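Local coordinates for adhesion G-protein coupled receptor G6 (Danio rerio, PDB 6V55) that acts as a cell-surface adhesion receptor whose calcium-binding, glycosylated extracellular region probably helps control signalling linked to myelination, at residues A[6-11]-A[32-37]; A[63-68]-A[89-94]; A[589-594]-A[671-676]; A[600-605]-A[636-641]. One frame throughout, in Å; residues are numbered along the deposited sequence.

Contact 1: residues A[6-11]-A[32-37]. With NAG (2-acetamido-2-deoxy-beta-D-glucopyranose), chain E.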
# COMPACT_ATOMS: atom_id res chain seq x y z
N ASN A 6 -9.28 -1.75 -3.90
CA ASN A 6 -9.60 -0.35 -3.56
C ASN A 6 -10.91 -0.37 -2.79
O ASN A 6 -11.97 -0.06 -3.36
CB ASN A 6 -9.68 0.55 -4.78
CG ASN A 6 -8.33 0.79 -5.44
OD1 ASN A 6 -7.72 1.85 -5.28
ND2 ASN A 6 -7.86 -0.21 -6.19
N VAL A 7 -10.84 -0.69 -1.50
CA VAL A 7 -12.01 -0.91 -0.66
C VAL A 7 -11.94 0.01 0.56
O VAL A 7 -10.93 0.66 0.83
CB VAL A 7 -12.13 -2.38 -0.20
CG1 VAL A 7 -12.79 -3.24 -1.27
CG2 VAL A 7 -10.76 -2.92 0.14
N VAL A 8 -13.05 0.03 1.30
CA VAL A 8 -13.16 0.68 2.60
C VAL A 8 -13.57 -0.38 3.60
O VAL A 8 -14.65 -0.98 3.47
CB VAL A 8 -14.16 1.85 2.59
CG1 VAL A 8 -14.44 2.33 4.02
CG2 VAL A 8 -13.62 3.00 1.79
N LEU A 9 -12.72 -0.63 4.59
CA LEU A 9 -12.94 -1.72 5.54
C LEU A 9 -13.44 -1.13 6.85
O LEU A 9 -12.79 -0.24 7.42
CB LEU A 9 -11.66 -2.53 5.74
CG LEU A 9 -10.96 -2.94 4.43
CD1 LEU A 9 -9.63 -3.66 4.67
CD2 LEU A 9 -11.89 -3.80 3.59
N THR A 10 -14.61 -1.59 7.31
CA THR A 10 -15.28 -1.01 8.47
C THR A 10 -15.51 -1.99 9.61
O THR A 10 -16.16 -1.62 10.59
CB THR A 10 -16.64 -0.40 8.08
OG1 THR A 10 -17.52 -1.45 7.66
CG2 THR A 10 -16.51 0.63 6.98
N ASP A 11 -15.03 -3.23 9.52
CA ASP A 11 -15.26 -4.19 10.59
C ASP A 11 -14.33 -3.89 11.77
O ASP A 11 -13.38 -3.10 11.66
CB ASP A 11 -15.06 -5.62 10.10
CG ASP A 11 -16.22 -6.12 9.26
OD1 ASP A 11 -17.24 -5.40 9.16
OD2 ASP A 11 -16.11 -7.24 8.71
N ASN A 32 -5.80 0.93 -2.58
CA ASN A 32 -6.19 1.93 -1.56
C ASN A 32 -7.14 1.18 -0.65
O ASN A 32 -8.36 1.18 -0.85
CB ASN A 32 -6.83 3.19 -2.19
CG ASN A 32 -7.39 4.22 -1.15
OD1 ASN A 32 -7.18 4.12 0.05
ND2 ASN A 32 -8.08 5.25 -1.65
N TRP A 33 -6.58 0.55 0.38
CA TRP A 33 -7.35 0.06 1.51
C TRP A 33 -7.49 1.19 2.52
O TRP A 33 -6.51 1.54 3.19
CB TRP A 33 -6.64 -1.12 2.14
CG TRP A 33 -6.41 -2.28 1.23
CD1 TRP A 33 -7.30 -3.25 0.91
CD2 TRP A 33 -5.19 -2.62 0.57
NE1 TRP A 33 -6.72 -4.17 0.08
CE2 TRP A 33 -5.42 -3.81 -0.15
CE3 TRP A 33 -3.92 -2.04 0.51
CZ2 TRP A 33 -4.45 -4.41 -0.91
CZ3 TRP A 33 -2.95 -2.65 -0.25
CH2 TRP A 33 -3.22 -3.82 -0.94
N THR A 34 -8.69 1.75 2.65
CA THR A 34 -8.96 2.73 3.69
C THR A 34 -9.68 2.03 4.84
O THR A 34 -10.71 1.38 4.64
CB THR A 34 -9.77 3.90 3.13
OG1 THR A 34 -8.89 4.79 2.44
CG2 THR A 34 -10.48 4.68 4.22
N ILE A 35 -9.13 2.12 6.04
CA ILE A 35 -9.71 1.48 7.21
C ILE A 35 -10.35 2.56 8.07
O ILE A 35 -9.65 3.46 8.55
CB ILE A 35 -8.65 0.72 8.02
CG1 ILE A 35 -7.75 -0.08 7.08
CG2 ILE A 35 -9.34 -0.14 9.02
CD1 ILE A 35 -6.49 -0.63 7.73
N GLN A 36 -11.66 2.47 8.28
CA GLN A 36 -12.38 3.49 9.02
C GLN A 36 -13.07 2.91 10.24
O GLN A 36 -13.78 1.90 10.14
CB GLN A 36 -13.41 4.20 8.15
CG GLN A 36 -13.89 5.48 8.78
CD GLN A 36 -14.45 6.44 7.78
OE1 GLN A 36 -14.41 7.66 7.98
NE2 GLN A 36 -14.98 5.90 6.68
N ALA A 37 -12.84 3.54 11.38
CA ALA A 37 -13.42 3.25 12.67
C ALA A 37 -14.37 4.38 13.07
O ALA A 37 -14.26 5.50 12.55
CB ALA A 37 -12.29 3.08 13.70
C1 NAG E . -8.70 6.30 -0.83
C2 NAG E . -8.71 7.71 -1.47
C3 NAG E . -9.51 8.68 -0.60
C4 NAG E . -10.93 8.17 -0.36
C5 NAG E . -10.88 6.77 0.27
C6 NAG E . -12.24 6.14 0.38
C7 NAG E . -6.64 7.94 -2.78
C8 NAG E . -5.32 8.64 -2.89
N2 NAG E . -7.37 8.23 -1.70
O3 NAG E . -9.56 9.97 -1.20
O4 NAG E . -11.64 9.07 0.48
O5 NAG E . -10.08 5.88 -0.53
O6 NAG E . -12.57 5.44 -0.81
O7 NAG E . -7.02 7.13 -3.63
O HOH W 1 -9.03 4.43 -4.61

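Contact 2: residues A[63-68]-A[89-94]. With NAG (2-acetamido-2-deoxy-beta-D-glucopyranose), chain E.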
# COMPACT_ATOMS: atom_id res chain seq x y z
N VAL A 63 4.89 0.64 -0.46
CA VAL A 63 3.67 0.71 0.34
C VAL A 63 3.74 2.01 1.12
O VAL A 63 4.76 2.28 1.77
CB VAL A 63 3.55 -0.49 1.30
CG1 VAL A 63 2.45 -0.27 2.34
CG2 VAL A 63 3.25 -1.72 0.52
N VAL A 64 2.68 2.83 1.05
CA VAL A 64 2.54 4.06 1.84
C VAL A 64 1.51 3.82 2.94
O VAL A 64 0.41 3.35 2.66
CB VAL A 64 2.13 5.24 0.95
CG1 VAL A 64 1.89 6.48 1.78
CG2 VAL A 64 3.18 5.51 -0.13
N VAL A 65 1.87 4.11 4.20
CA VAL A 65 0.93 4.06 5.32
C VAL A 65 0.60 5.49 5.74
O VAL A 65 1.48 6.24 6.16
CB VAL A 65 1.47 3.27 6.52
CG1 VAL A 65 0.43 3.23 7.63
CG2 VAL A 65 1.87 1.87 6.10
N LYS A 66 -0.68 5.85 5.66
CA LYS A 66 -1.14 7.23 5.85
C LYS A 66 -2.06 7.28 7.08
O LYS A 66 -3.12 6.66 7.10
CB LYS A 66 -1.87 7.74 4.60
CG LYS A 66 -1.56 9.18 4.23
CD LYS A 66 -1.96 9.51 2.78
CE LYS A 66 -3.43 9.94 2.63
NZ LYS A 66 -3.91 9.89 1.19
N THR A 67 -1.64 8.01 8.09
CA THR A 67 -2.56 8.42 9.13
C THR A 67 -2.86 9.91 8.96
O THR A 67 -2.48 10.52 7.95
CB THR A 67 -2.00 8.07 10.51
OG1 THR A 67 -2.79 8.74 11.51
CG2 THR A 67 -0.54 8.47 10.62
N GLY A 68 -3.55 10.49 9.93
CA GLY A 68 -4.03 11.86 9.79
C GLY A 68 -2.93 12.91 9.85
O GLY A 68 -3.14 14.03 9.36
N ASN A 89 -9.33 8.30 13.45
CA ASN A 89 -10.04 7.05 13.29
C ASN A 89 -9.91 6.45 11.89
O ASN A 89 -10.49 5.39 11.64
CB ASN A 89 -11.52 7.23 13.62
CG ASN A 89 -12.15 8.33 12.85
OD1 ASN A 89 -11.46 9.22 12.34
ND2 ASN A 89 -13.47 8.30 12.75
N VAL A 90 -9.17 7.09 10.98
CA VAL A 90 -8.97 6.54 9.64
C VAL A 90 -7.49 6.23 9.41
O VAL A 90 -6.63 7.09 9.63
CB VAL A 90 -9.50 7.47 8.53
CG1 VAL A 90 -9.75 6.66 7.31
CG2 VAL A 90 -10.79 8.14 8.95
N MET A 91 -7.21 5.01 8.96
CA MET A 91 -5.88 4.61 8.50
C MET A 91 -5.99 4.13 7.05
O MET A 91 -6.81 3.27 6.75
CB MET A 91 -5.30 3.50 9.37
CG MET A 91 -3.96 3.00 8.87
SD MET A 91 -2.61 3.76 9.77
CE MET A 91 -2.59 2.69 11.18
N GLU A 92 -5.14 4.67 6.17
CA GLU A 92 -5.13 4.33 4.75
C GLU A 92 -3.81 3.67 4.39
O GLU A 92 -2.74 4.19 4.74
CB GLU A 92 -5.36 5.59 3.90
CG GLU A 92 -6.59 6.38 4.34
CD GLU A 92 -7.00 7.47 3.37
OE1 GLU A 92 -6.16 7.96 2.59
OE2 GLU A 92 -8.19 7.84 3.38
N VAL A 93 -3.87 2.53 3.70
CA VAL A 93 -2.71 1.76 3.26
C VAL A 93 -2.73 1.70 1.73
O VAL A 93 -3.65 1.13 1.14
CB VAL A 93 -2.70 0.34 3.83
CG1 VAL A 93 -1.54 -0.46 3.25
CG2 VAL A 93 -2.60 0.37 5.33
N PHE A 94 -1.70 2.25 1.10
CA PHE A 94 -1.58 2.22 -0.35
C PHE A 94 -0.51 1.23 -0.77
O PHE A 94 0.39 0.91 0.01
CB PHE A 94 -1.23 3.58 -0.92
CG PHE A 94 -2.25 4.62 -0.62
CD1 PHE A 94 -3.37 4.74 -1.42
CD2 PHE A 94 -2.10 5.46 0.48
CE1 PHE A 94 -4.31 5.69 -1.14
CE2 PHE A 94 -3.04 6.41 0.76
CZ PHE A 94 -4.15 6.52 -0.05
C1 NAG E . -8.70 6.30 -0.83
C2 NAG E . -8.71 7.71 -1.47
C3 NAG E . -9.51 8.68 -0.60
C4 NAG E . -10.93 8.17 -0.36
C5 NAG E . -10.88 6.77 0.27
C6 NAG E . -12.24 6.14 0.38
C7 NAG E . -6.64 7.94 -2.78
C8 NAG E . -5.32 8.64 -2.89
N2 NAG E . -7.37 8.23 -1.70
O3 NAG E . -9.56 9.97 -1.20
O4 NAG E . -11.64 9.07 0.48
O5 NAG E . -10.08 5.88 -0.53
O6 NAG E . -12.57 5.44 -0.81
O7 NAG E . -7.02 7.13 -3.63

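Contact 3: residues A[589-594]-A[671-676]. With NAG (2-acetamido-2-deoxy-beta-D-glucopyranose), chain L.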
# COMPACT_ATOMS: atom_id res chain seq x y z
N GLU A 589 16.81 -20.41 -34.60
CA GLU A 589 18.24 -20.18 -34.56
C GLU A 589 18.81 -20.32 -33.17
O GLU A 589 20.01 -20.61 -33.05
CB GLU A 589 18.58 -18.80 -35.10
CG GLU A 589 19.93 -18.75 -35.78
CD GLU A 589 20.58 -17.43 -35.59
OE1 GLU A 589 19.86 -16.51 -35.14
OE2 GLU A 589 21.79 -17.32 -35.90
N LEU A 590 17.99 -20.09 -32.13
CA LEU A 590 18.40 -20.36 -30.74
C LEU A 590 18.74 -21.82 -30.55
O LEU A 590 19.77 -22.15 -29.94
CB LEU A 590 17.27 -19.95 -29.79
CG LEU A 590 17.33 -20.30 -28.31
CD1 LEU A 590 17.94 -19.13 -27.60
CD2 LEU A 590 15.95 -20.52 -27.73
N VAL A 591 17.96 -22.71 -31.17
CA VAL A 591 18.16 -24.14 -31.08
C VAL A 591 19.41 -24.57 -31.87
O VAL A 591 20.12 -25.50 -31.46
CB VAL A 591 16.85 -24.83 -31.52
CG1 VAL A 591 16.98 -26.31 -31.62
CG2 VAL A 591 15.78 -24.55 -30.48
N GLN A 592 19.72 -23.88 -32.96
CA GLN A 592 20.94 -24.19 -33.70
C GLN A 592 22.19 -23.80 -32.92
O GLN A 592 23.20 -24.50 -32.99
CB GLN A 592 20.93 -23.47 -35.05
CG GLN A 592 19.79 -23.87 -35.96
CD GLN A 592 19.93 -25.29 -36.47
OE1 GLN A 592 21.05 -25.79 -36.67
NE2 GLN A 592 18.79 -25.96 -36.66
N LYS A 593 22.11 -22.74 -32.12
CA LYS A 593 23.29 -22.12 -31.53
C LYS A 593 23.52 -22.53 -30.09
O LYS A 593 24.49 -22.05 -29.49
CB LYS A 593 23.16 -20.60 -31.55
CG LYS A 593 23.22 -19.99 -32.92
CD LYS A 593 24.18 -18.85 -32.95
CE LYS A 593 23.81 -17.81 -31.96
NZ LYS A 593 23.85 -16.49 -32.62
N ILE A 594 22.63 -23.32 -29.50
CA ILE A 594 22.70 -23.54 -28.06
C ILE A 594 23.87 -24.48 -27.76
O ILE A 594 24.11 -25.45 -28.50
CB ILE A 594 21.36 -24.06 -27.52
CG1 ILE A 594 21.45 -24.31 -26.04
CG2 ILE A 594 20.88 -25.35 -28.15
CD1 ILE A 594 20.18 -24.18 -25.44
N ARG A 671 23.37 -33.08 -34.20
CA ARG A 671 22.33 -32.99 -33.18
C ARG A 671 21.01 -33.42 -33.77
O ARG A 671 20.84 -33.46 -34.97
CB ARG A 671 22.16 -31.56 -32.65
CG ARG A 671 23.28 -31.06 -31.79
CD ARG A 671 23.68 -29.69 -32.23
NE ARG A 671 24.58 -29.06 -31.27
CZ ARG A 671 24.28 -27.99 -30.52
NH1 ARG A 671 23.09 -27.40 -30.62
NH2 ARG A 671 25.17 -27.51 -29.68
N ILE A 672 20.07 -33.74 -32.88
CA ILE A 672 18.65 -33.77 -33.20
C ILE A 672 18.00 -32.63 -32.43
O ILE A 672 18.29 -32.44 -31.25
CB ILE A 672 17.98 -35.10 -32.84
CG1 ILE A 672 18.89 -36.26 -33.24
CG2 ILE A 672 16.60 -35.21 -33.50
CD1 ILE A 672 18.27 -37.63 -33.17
N ASN A 673 17.14 -31.87 -33.10
CA ASN A 673 16.40 -30.78 -32.51
C ASN A 673 14.93 -31.17 -32.39
O ASN A 673 14.40 -31.87 -33.25
CB ASN A 673 16.53 -29.52 -33.37
CG ASN A 673 17.98 -29.14 -33.62
OD1 ASN A 673 18.81 -29.26 -32.73
ND2 ASN A 673 18.29 -28.69 -34.84
N PHE A 674 14.27 -30.69 -31.35
CA PHE A 674 12.86 -31.02 -31.20
C PHE A 674 12.19 -29.83 -30.53
O PHE A 674 12.71 -29.33 -29.52
CB PHE A 674 12.70 -32.30 -30.38
CG PHE A 674 11.29 -32.84 -30.31
CD1 PHE A 674 10.40 -32.41 -29.31
CD2 PHE A 674 10.88 -33.85 -31.16
CE1 PHE A 674 9.12 -32.91 -29.22
CE2 PHE A 674 9.58 -34.37 -31.07
CZ PHE A 674 8.71 -33.90 -30.09
N MET A 675 11.07 -29.36 -31.08
CA MET A 675 10.25 -28.32 -30.47
C MET A 675 8.79 -28.76 -30.45
O MET A 675 8.30 -29.35 -31.42
CB MET A 675 10.34 -26.99 -31.23
CG MET A 675 11.74 -26.55 -31.57
SD MET A 675 11.86 -25.06 -32.53
CE MET A 675 13.05 -25.66 -33.74
N PHE A 676 8.11 -28.49 -29.35
CA PHE A 676 6.67 -28.73 -29.24
C PHE A 676 6.00 -27.41 -28.94
O PHE A 676 6.32 -26.76 -27.93
CB PHE A 676 6.37 -29.78 -28.16
CG PHE A 676 4.91 -29.99 -27.91
CD1 PHE A 676 4.27 -29.39 -26.81
CD2 PHE A 676 4.16 -30.80 -28.75
CE1 PHE A 676 2.92 -29.59 -26.58
CE2 PHE A 676 2.81 -31.02 -28.52
CZ PHE A 676 2.19 -30.40 -27.44
C1 NAG L . 22.73 -21.18 -40.45
C2 NAG L . 23.55 -20.40 -39.42
C3 NAG L . 23.09 -18.94 -39.38
C4 NAG L . 23.17 -18.31 -40.77
C5 NAG L . 22.42 -19.15 -41.81
C6 NAG L . 22.63 -18.67 -43.23
C7 NAG L . 24.51 -21.17 -37.29
C8 NAG L . 24.23 -21.85 -35.99
N2 NAG L . 23.46 -21.01 -38.10
O3 NAG L . 23.88 -18.20 -38.45
O4 NAG L . 22.63 -17.00 -40.74
O5 NAG L . 22.84 -20.53 -41.77
O6 NAG L . 22.48 -19.71 -44.17
O7 NAG L . 25.64 -20.78 -37.59
O HOH W 2 21.11 -27.60 -32.13

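Contact 4: residues A[600-605]-A[636-641]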
# COMPACT_ATOMS: atom_id res chain seq x y z
N SER A 600 21.76 -34.68 -23.69
CA SER A 600 20.62 -33.91 -24.17
C SER A 600 20.34 -32.75 -23.23
O SER A 600 20.74 -32.76 -22.06
CB SER A 600 19.36 -34.77 -24.33
OG SER A 600 18.81 -35.07 -23.07
N LEU A 601 19.63 -31.74 -23.75
CA LEU A 601 19.22 -30.57 -22.96
C LEU A 601 17.80 -30.19 -23.35
O LEU A 601 17.50 -30.05 -24.53
CB LEU A 601 20.16 -29.38 -23.18
CG LEU A 601 19.69 -28.07 -22.54
CD1 LEU A 601 19.59 -28.19 -21.02
CD2 LEU A 601 20.54 -26.87 -22.88
N THR A 602 16.94 -30.01 -22.37
CA THR A 602 15.55 -29.64 -22.61
C THR A 602 15.26 -28.30 -21.93
O THR A 602 15.65 -28.08 -20.78
CB THR A 602 14.64 -30.73 -22.08
OG1 THR A 602 15.12 -32.01 -22.51
CG2 THR A 602 13.28 -30.56 -22.58
N ILE A 603 14.60 -27.39 -22.65
CA ILE A 603 14.21 -26.10 -22.09
C ILE A 603 12.69 -25.97 -22.16
O ILE A 603 12.12 -25.92 -23.24
CB ILE A 603 14.87 -24.92 -22.82
CG1 ILE A 603 16.37 -24.95 -22.63
CG2 ILE A 603 14.36 -23.66 -22.23
CD1 ILE A 603 17.03 -25.24 -23.86
N SER A 604 12.05 -25.92 -21.00
CA SER A 604 10.60 -25.95 -20.93
C SER A 604 10.03 -24.59 -20.56
O SER A 604 10.69 -23.73 -19.97
CB SER A 604 10.12 -26.99 -19.92
OG SER A 604 8.76 -27.31 -20.13
N SER A 605 8.76 -24.43 -20.91
CA SER A 605 7.95 -23.29 -20.50
C SER A 605 6.50 -23.75 -20.52
O SER A 605 6.22 -24.94 -20.75
CB SER A 605 8.17 -22.11 -21.43
OG SER A 605 7.76 -22.48 -22.73
N PRO A 636 4.94 -29.07 -20.76
CA PRO A 636 5.26 -30.27 -21.53
C PRO A 636 6.75 -30.57 -21.51
O PRO A 636 7.60 -29.67 -21.42
CB PRO A 636 4.76 -29.93 -22.94
CG PRO A 636 4.75 -28.45 -23.00
CD PRO A 636 4.48 -27.96 -21.62
N GLN A 637 7.06 -31.87 -21.58
CA GLN A 637 8.42 -32.39 -21.52
C GLN A 637 8.75 -33.15 -22.81
O GLN A 637 7.89 -33.38 -23.65
CB GLN A 637 8.57 -33.32 -20.31
CG GLN A 637 9.90 -33.27 -19.58
CD GLN A 637 9.86 -34.14 -18.33
OE1 GLN A 637 8.79 -34.33 -17.74
NE2 GLN A 637 11.01 -34.66 -17.92
N ILE A 638 10.01 -33.55 -22.96
CA ILE A 638 10.47 -34.24 -24.15
C ILE A 638 11.05 -35.59 -23.76
O ILE A 638 12.00 -35.65 -22.96
CB ILE A 638 11.49 -33.42 -24.94
CG1 ILE A 638 10.82 -32.22 -25.57
CG2 ILE A 638 12.12 -34.25 -26.07
CD1 ILE A 638 11.80 -31.27 -26.21
N ASP A 639 10.48 -36.66 -24.31
CA ASP A 639 11.08 -37.99 -24.29
C ASP A 639 11.94 -38.15 -25.54
O ASP A 639 11.43 -38.06 -26.66
CB ASP A 639 9.97 -39.04 -24.25
CG ASP A 639 10.43 -40.41 -23.75
OD1 ASP A 639 11.57 -40.85 -24.05
OD2 ASP A 639 9.61 -41.06 -23.07
N PHE A 640 13.23 -38.41 -25.35
CA PHE A 640 14.15 -38.49 -26.48
C PHE A 640 14.34 -39.90 -27.03
O PHE A 640 14.90 -40.06 -28.11
CB PHE A 640 15.53 -37.95 -26.09
CG PHE A 640 15.59 -36.45 -26.02
CD1 PHE A 640 15.50 -35.80 -24.79
CD2 PHE A 640 15.76 -35.68 -27.18
CE1 PHE A 640 15.57 -34.43 -24.72
CE2 PHE A 640 15.84 -34.30 -27.11
CZ PHE A 640 15.74 -33.67 -25.88
N ASP A 641 13.92 -40.93 -26.29
CA ASP A 641 14.22 -42.31 -26.64
C ASP A 641 13.01 -43.09 -27.09
O ASP A 641 13.07 -43.82 -28.07
CB ASP A 641 14.87 -43.02 -25.45
CG ASP A 641 16.19 -42.39 -25.02
OD1 ASP A 641 16.70 -41.51 -25.76
OD2 ASP A 641 16.71 -42.77 -23.95

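Contact 1: residues A[6-11]-A[32-37]
Asn-32 sits at one end of the parallel pairing of 6-11 with 32-37, and its side chain leads out to a sugar. Its CB lies 3.5 Å from OD1 of Asn-6. The two amide planes are almost perpendicular. Asn-32 CG is anti to the backbone N (chi1 174°). Asn-32 OD1 points along its own strand and accepts from Thr-34 OG1 at 3.0 Å, with the hydroxyl above the carbonyl plane. Asn-32 ND2, the tip, is bonded covalently to C1 of the N-acetylglucosamine at 1.5 Å. It also donates to a water that in turn donates to OD1 of Asn-6. The other end of that amide, Asn-6 ND2, is held by the Ser-30 carbonyl.

The backbones join through Thr-34 N to Val-7 O, Leu-9 N to Thr-34 O (2.8 Å) and Gln-36 N to Leu-9 O. Val-8 CG2 touches sugar atom C6 at 3.7 Å. Leu-9 faces the other side of the sheet with Ile-35, where Phe-16 and Tyr-110 meet them. Val-7 CG2 packs obliquely on Trp-33 CD1 at 3.6 Å. This is an Asn-X-Thr glycosylation sequon in a strand of the CUB domain, beside the short parallel edge strand of its five-stranded sheet.

Contact 2: residues A[63-68]-A[89-94]
Val-64 O, the best-held polar atom here, takes one strong hydrogen bond and one weaker CA-H contact. Phe-94 N gives it a nearly straight hydrogen bond of 2.8 Å (173°), in the carbonyl plane. The CA-H of Val-93 adds the weaker contact. In return Phe-94 O accepts from Val-64 N, but from above its carbonyl plane. The next hydrogen-bonded pair is Lys-66 with Glu-92. Lys-66 N reaches Glu-92 O at 2.8 Å, and Glu-92 N reaches Lys-66 O at 3.0 Å.

The side chains of this pair run side by side on one face of the sheet. Lys-66 bends at chi3 (86°), which brings NZ to Glu-92 OE1 in a weak salt bridge of 3.3 Å. The other oxygen of Glu-92, OE2, has a weak hydrogen bond with Thr-34 OG1. Lys-66 NZ also lies 3.6 Å from Phe-94 CZ, obliquely to the ring. The sugar on Asn-32 touches the ring obliquely too: CE1 of Phe-94 is 3.6 Å from the acetamide methyl C8. An alanine in place of Phe-94 would remove the ring, and would probably leave the sugar methyl and the end of Lys-66 less well supported.

The other face is apolar. Val-65 CG1 packs on Met-91 SD at 3.8 Å, and Val-63 on Val-93. These side chains point at the second sheet, where Ile-45 touches both Val-65 and Met-91. Such a pair of antiparallel strands, with one face in the core and the other bearing Val-64, the Lys-66/Glu-92 pair and Phe-94, belongs to the beta sandwich of a CUB domain.

Contact 3: residues A[589-594]-A[671-676]
The tight part of this contact lies between the last turn of helix 573-593 and the strand 671-677. Val-591 points at the strand, and its CG1 lies 3.6 Å from Asn-673 CG as the two side chains slide past each other in opposite directions. Further along, Val-591 CG2 meets Met-675 CE at 4.4 Å.

Arg-671 bends at chi2 (133°) and reaches past the helix end. Its NH2 donates to Ile-594 O at 2.6 Å, with the oxygen in the guanidinium plane and the bond fairly straight (160°). NH1 adds a weak bond to the same oxygen. A water fills in between, accepting from Arg-671 NH1 and donating to Val-591 O and to Asn-673 OD1, the last at 2.9 Å. A leucine in place of Arg-671 would lose both bonds to Ile-594 O and would probably disturb this water.

The outer side is looser. Gln-592 NE2 and Asn-673 ND2 come within 3.3 Å as two donors without a bond, their amide planes nearly perpendicular. The Asn-673 amide is held instead by Ser-701 OG, and Gln-592 NE2 reaches Gly-703 O weakly. Beyond them Glu-589 OE2 has a weak bond to O3 of an N-acetylglucosamine at 3.4 Å. The sugar methyl C8 touches Lys-593 CG at 3.7 Å.

The arginine cation thus meets one backbone carbonyl directly and a second through water, near the C-terminal end of the helix, which would probably favour its positive charge. It ties the helix end to the sheet.

Contact 4: residues A[600-605]-A[636-641]
One hydrogen bond links the two segments. Ser-604 OG, anti to its backbone N (chi1 -162°), donates to Pro-636 O at 2.9 Å, in the plane of that carbonyl. Next to it, Pro-636 CD rests 3.6 Å from Ser-605 O. A second bond works inside 636-641. Asp-639 OD1 accepts from Asp-641 N at 3.2 Å on its anti lone pair, an Asx turn that begins at the last residue of the strand. The same oxygen is also bonded to Ser-642 N.

The aromatic contacts gather on Phe-640. CB of Ser-600 stands over one face as a CH-pi contact, 4.0 Å from the centroid of the Phe-640 ring and 19° off the normal. Ile-638 CG2, two residues earlier in the chain, lies over the centre of the opposite face. Thr-602 OG1 comes to the ring edge, in plane and tip to tip, 3.3 Å from Phe-640 CE1.

The backbones are too far apart to pair as one sheet. Strand 600-603 is an outermost strand of a four-stranded sheet, and 637-639 of a six-stranded one, and the two run nearly antiparallel. They close one edge of a beta sandwich, consistent with the GAIN-type domain that carries the GPS motif.

Apolar packing completes the interface. The side chains of Thr-602 and Ile-638 cross obliquely, CG2 of Thr-602 lying 4.0 Å from CD1 of Ile-638. Val-609, on the strand next to 600-603, touches both.

The contacts form two pairs in two distant modules. Contacts 1 and 2 come first along the chain, one after the other, with centres 10 Å apart in one sheet of the CUB domain. Strands 30-36 and 90-96 are neighbours there, and both contacts touch the same sugar. Contacts 3 and 4 lie in the later part of the chain. The centres of contacts 1 and 3 are about 54 Å apart. Contacts 3 and 4 have centres 11 Å apart, and contact 4 is nested in the loop that contact 3 closes. Strands 600-603 and 671-677 share a sheet, with helix 573-593 on one side and strand 637-639 on the other. The two modules therefore have separate cores within one extended extracellular region.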